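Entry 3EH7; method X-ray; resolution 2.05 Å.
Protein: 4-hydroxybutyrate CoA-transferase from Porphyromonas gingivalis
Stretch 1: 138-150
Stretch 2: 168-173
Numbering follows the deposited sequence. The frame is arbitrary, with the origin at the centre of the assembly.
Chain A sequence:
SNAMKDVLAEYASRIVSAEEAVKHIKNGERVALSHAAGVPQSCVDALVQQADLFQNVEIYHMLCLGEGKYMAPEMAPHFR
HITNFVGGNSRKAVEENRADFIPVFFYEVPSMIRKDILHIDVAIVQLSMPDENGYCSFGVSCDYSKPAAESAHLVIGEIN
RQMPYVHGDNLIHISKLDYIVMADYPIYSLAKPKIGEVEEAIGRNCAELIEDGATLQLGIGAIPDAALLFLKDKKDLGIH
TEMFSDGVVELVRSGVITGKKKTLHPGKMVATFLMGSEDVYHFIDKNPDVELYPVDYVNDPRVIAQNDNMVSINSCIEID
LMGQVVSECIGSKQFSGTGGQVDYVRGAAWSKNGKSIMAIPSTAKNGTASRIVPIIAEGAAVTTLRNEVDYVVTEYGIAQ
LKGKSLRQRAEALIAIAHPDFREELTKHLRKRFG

Stretch 1, residues 138-150: FGVSCDYSKPAAE
Stretch 2 (168-173) GDNLIH

The contact joins a turn and the start of a helix to a short strand, and its backbone anchor is one point of register: the CA atoms of Phe138 and Asn170 lie 5.6 Å apart. Stretch 1 begins with a type II' turn from Phe138 to Ser141, closed by Ser141 N to Phe138 O at 3.1 Å, then runs through a loop into a helix. Stretch 2 arrives in loop conformation and becomes strand from Leu171 to His173. Together they bury 421 Å², both sides summed.

Asn170 covers the most surface and works through both backbone and side chain. With phi/psi of -147/32, it offers its carbonyl to the turn: Phe138 N donates to Asn170 O at 2.9 Å and 160°, a nearly straight bond. Its side chain, chi1 t (-164°) and chi2 35°, leaves the backbone sideways but brings its end closer, so that ND2 donates to Gly139 O at 3.2 Å and 163°. One asparagine thus accepts from the first turn residue and donates to the second. OD1 rests 3.2 Å from Phe138 CB and 3.3 Å from Cys142 CB. Gly139, at phi/psi 52/-126, occupies a positive-phi position that favours glycine; Phe138 precedes it at -78/6 and Val140 follows at -81/-3.

Phe138 is the next largest contributor. Its CA-to-CB bond points sideways, and the m rotamer (chi1 -70°, chi2 88°) carries the ring along the beginning of the strand. The carbonyl oxygens of Asn170 and Leu171 lie at the ring edge, near its plane, where the polarised C-H groups suit an oxygen; CE1 is 3.6 Å from Leu171 O. The same CE1 lies 3.6 Å from Ile172 CB, an apolar contact. Ile172 points toward stretch 1 with chi1 and chi2 both t, and its CD1 reaches Ala149 CB at 4.0 Å, so the isoleucine touches both the turn phenylalanine and a helix alanine. Leu171, by contrast, points its CA-to-CB bond away; its contribution here is its carbonyl.

The helix supplies the charged part. Asp143, at 39/-119 with chi1 p, caps the turn leading into it: OD1 accepts from Ser145 N at 2.8 Å and from Ser145 OG at 2.5 Å. Lys146 N bonds Cys142 O at 3.0 Å, and Lys146 points toward stretch 2. Its chain is extended, t through chi1, chi2 and chi3, then bends at chi4 m (-70°). The extended part brings CE to 3.5 Å from Leu171 O, while NZ makes a salt bridge to Asp169 OD1 at 3.3 Å, weak as a hydrogen bond. A tighter salt bridge joins NZ to Glu150 OE2 at 2.9 Å, one helical turn on, so the ammonium is shared between two carboxylates. Asp169 has chi1 t (-180°), which brings its carboxylate nearer the lysine than its sideways CA-to-CB bond alone would suggest. Cys142, chi1 t, points toward stretch 2 and sets SG 3.6 Å from Asp169 O.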

# COMPACT_ATOMS: atom_id res chain seq x y z
N PHE A 138 -10.88 27.78 -4.91
CA PHE A 138 -11.12 26.69 -5.86
C PHE A 138 -12.51 26.08 -5.64
O PHE A 138 -12.87 25.11 -6.30
CB PHE A 138 -10.00 25.64 -5.76
CG PHE A 138 -8.68 26.10 -6.30
CD1 PHE A 138 -7.77 26.78 -5.48
CD2 PHE A 138 -8.33 25.88 -7.64
CE1 PHE A 138 -6.55 27.25 -5.98
CE2 PHE A 138 -7.09 26.34 -8.15
CZ PHE A 138 -6.19 27.01 -7.30
N GLY A 139 -13.31 26.68 -4.77
CA GLY A 139 -14.67 26.19 -4.49
C GLY A 139 -14.68 24.69 -4.14
O GLY A 139 -13.95 24.23 -3.26
N VAL A 140 -15.49 23.94 -4.88
CA VAL A 140 -15.74 22.53 -4.63
C VAL A 140 -14.65 21.58 -5.17
O VAL A 140 -14.77 20.39 -4.97
CB VAL A 140 -17.13 22.09 -5.27
CG1 VAL A 140 -18.29 22.87 -4.66
CG2 VAL A 140 -17.14 22.26 -6.78
N SER A 141 -13.62 22.09 -5.84
CA SER A 141 -12.57 21.25 -6.44
C SER A 141 -11.16 21.71 -6.09
O SER A 141 -10.57 22.53 -6.77
CB SER A 141 -12.77 21.17 -7.96
OG SER A 141 -14.02 20.56 -8.24
N CYS A 142 -10.64 21.17 -4.99
CA CYS A 142 -9.29 21.46 -4.53
C CYS A 142 -8.39 20.35 -5.04
O CYS A 142 -7.58 20.57 -5.95
CB CYS A 142 -9.26 21.59 -3.00
SG CYS A 142 -7.67 22.15 -2.31
N ASP A 143 -8.53 19.15 -4.45
CA ASP A 143 -7.98 17.92 -5.05
C ASP A 143 -6.60 18.04 -5.74
O ASP A 143 -5.61 18.35 -5.08
CB ASP A 143 -9.08 17.26 -5.91
CG ASP A 143 -9.70 18.20 -6.95
OD1 ASP A 143 -9.04 18.48 -7.98
OD2 ASP A 143 -10.86 18.62 -6.76
N TYR A 144 -6.50 17.75 -7.03
CA TYR A 144 -5.29 18.03 -7.78
C TYR A 144 -5.44 19.32 -8.59
O TYR A 144 -4.49 19.76 -9.23
CB TYR A 144 -4.96 16.88 -8.74
CG TYR A 144 -5.98 16.76 -9.86
CD1 TYR A 144 -5.82 17.46 -11.05
CD2 TYR A 144 -7.13 16.00 -9.70
CE1 TYR A 144 -6.77 17.36 -12.06
CE2 TYR A 144 -8.08 15.90 -10.69
CZ TYR A 144 -7.89 16.58 -11.87
OH TYR A 144 -8.85 16.47 -12.85
N SER A 145 -6.65 19.87 -8.61
CA SER A 145 -6.95 21.06 -9.42
C SER A 145 -6.11 22.23 -8.96
O SER A 145 -5.53 22.95 -9.78
CB SER A 145 -8.45 21.41 -9.32
OG SER A 145 -9.29 20.32 -9.71
N LYS A 146 -6.02 22.42 -7.64
CA LYS A 146 -5.20 23.48 -7.07
C LYS A 146 -3.71 23.27 -7.35
O LYS A 146 -3.06 24.18 -7.88
CB LYS A 146 -5.49 23.66 -5.59
CG LYS A 146 -4.50 24.53 -4.80
CD LYS A 146 -5.12 24.90 -3.45
CE LYS A 146 -4.33 25.89 -2.68
NZ LYS A 146 -3.13 25.30 -2.21
N PRO A 147 -3.17 22.08 -7.01
CA PRO A 147 -1.80 21.77 -7.39
C PRO A 147 -1.53 21.97 -8.89
O PRO A 147 -0.48 22.49 -9.23
CB PRO A 147 -1.65 20.31 -7.01
CG PRO A 147 -2.58 20.12 -5.86
CD PRO A 147 -3.68 21.10 -6.02
N ALA A 148 -2.47 21.61 -9.76
CA ALA A 148 -2.27 21.83 -11.19
C ALA A 148 -2.13 23.33 -11.51
O ALA A 148 -1.21 23.73 -12.23
CB ALA A 148 -3.40 21.20 -12.02
N ALA A 149 -3.03 24.13 -10.98
CA ALA A 149 -2.99 25.58 -11.18
C ALA A 149 -1.67 26.16 -10.65
O ALA A 149 -1.16 27.12 -11.21
CB ALA A 149 -4.17 26.26 -10.50
N GLU A 150 -1.12 25.59 -9.60
CA GLU A 150 0.08 26.16 -9.02
C GLU A 150 1.32 25.76 -9.77
O GLU A 150 2.37 26.32 -9.53
CB GLU A 150 0.23 25.75 -7.56
CG GLU A 150 -0.83 26.38 -6.66
CD GLU A 150 -0.89 25.74 -5.28
OE1 GLU A 150 -0.36 24.60 -5.08
OE2 GLU A 150 -1.51 26.37 -4.42
N GLY A 168 -10.45 26.56 3.86
CA GLY A 168 -9.32 25.62 3.91
C GLY A 168 -8.14 26.15 3.11
O GLY A 168 -8.10 27.34 2.79
N ASP A 169 -7.18 25.28 2.80
CA ASP A 169 -6.03 25.64 1.94
C ASP A 169 -6.48 25.54 0.49
O ASP A 169 -6.18 24.60 -0.21
CB ASP A 169 -4.85 24.73 2.22
CG ASP A 169 -3.64 25.07 1.36
OD1 ASP A 169 -3.49 26.24 0.94
OD2 ASP A 169 -2.83 24.14 1.13
N ASN A 170 -7.24 26.55 0.06
CA ASN A 170 -8.08 26.42 -1.11
C ASN A 170 -8.20 27.74 -1.88
O ASN A 170 -9.24 27.98 -2.51
CB ASN A 170 -9.46 25.98 -0.64
CG ASN A 170 -10.31 25.44 -1.74
OD1 ASN A 170 -9.82 24.78 -2.68
ND2 ASN A 170 -11.62 25.67 -1.62
N LEU A 171 -7.15 28.54 -1.83
CA LEU A 171 -7.13 29.86 -2.46
C LEU A 171 -5.98 29.98 -3.44
O LEU A 171 -5.01 29.25 -3.37
CB LEU A 171 -6.98 30.97 -1.42
CG LEU A 171 -8.06 31.09 -0.34
CD1 LEU A 171 -7.64 32.16 0.64
CD2 LEU A 171 -9.45 31.38 -0.92
N ILE A 172 -6.13 30.93 -4.35
CA ILE A 172 -5.07 31.31 -5.26
C ILE A 172 -5.26 32.79 -5.55
O ILE A 172 -6.39 33.27 -5.72
CB ILE A 172 -5.09 30.45 -6.56
CG1 ILE A 172 -3.85 30.71 -7.41
CG2 ILE A 172 -6.41 30.66 -7.37
CD1 ILE A 172 -3.74 29.80 -8.62
N HIS A 173 -4.15 33.52 -5.59
CA HIS A 173 -4.21 34.90 -5.93
C HIS A 173 -4.48 35.06 -7.41
O HIS A 173 -3.91 34.35 -8.24
CB HIS A 173 -2.92 35.61 -5.56
CG HIS A 173 -3.08 37.09 -5.47
ND1 HIS A 173 -2.88 37.92 -6.54
CD2 HIS A 173 -3.45 37.88 -4.44
CE1 HIS A 173 -3.11 39.17 -6.18
NE2 HIS A 173 -3.45 39.17 -4.90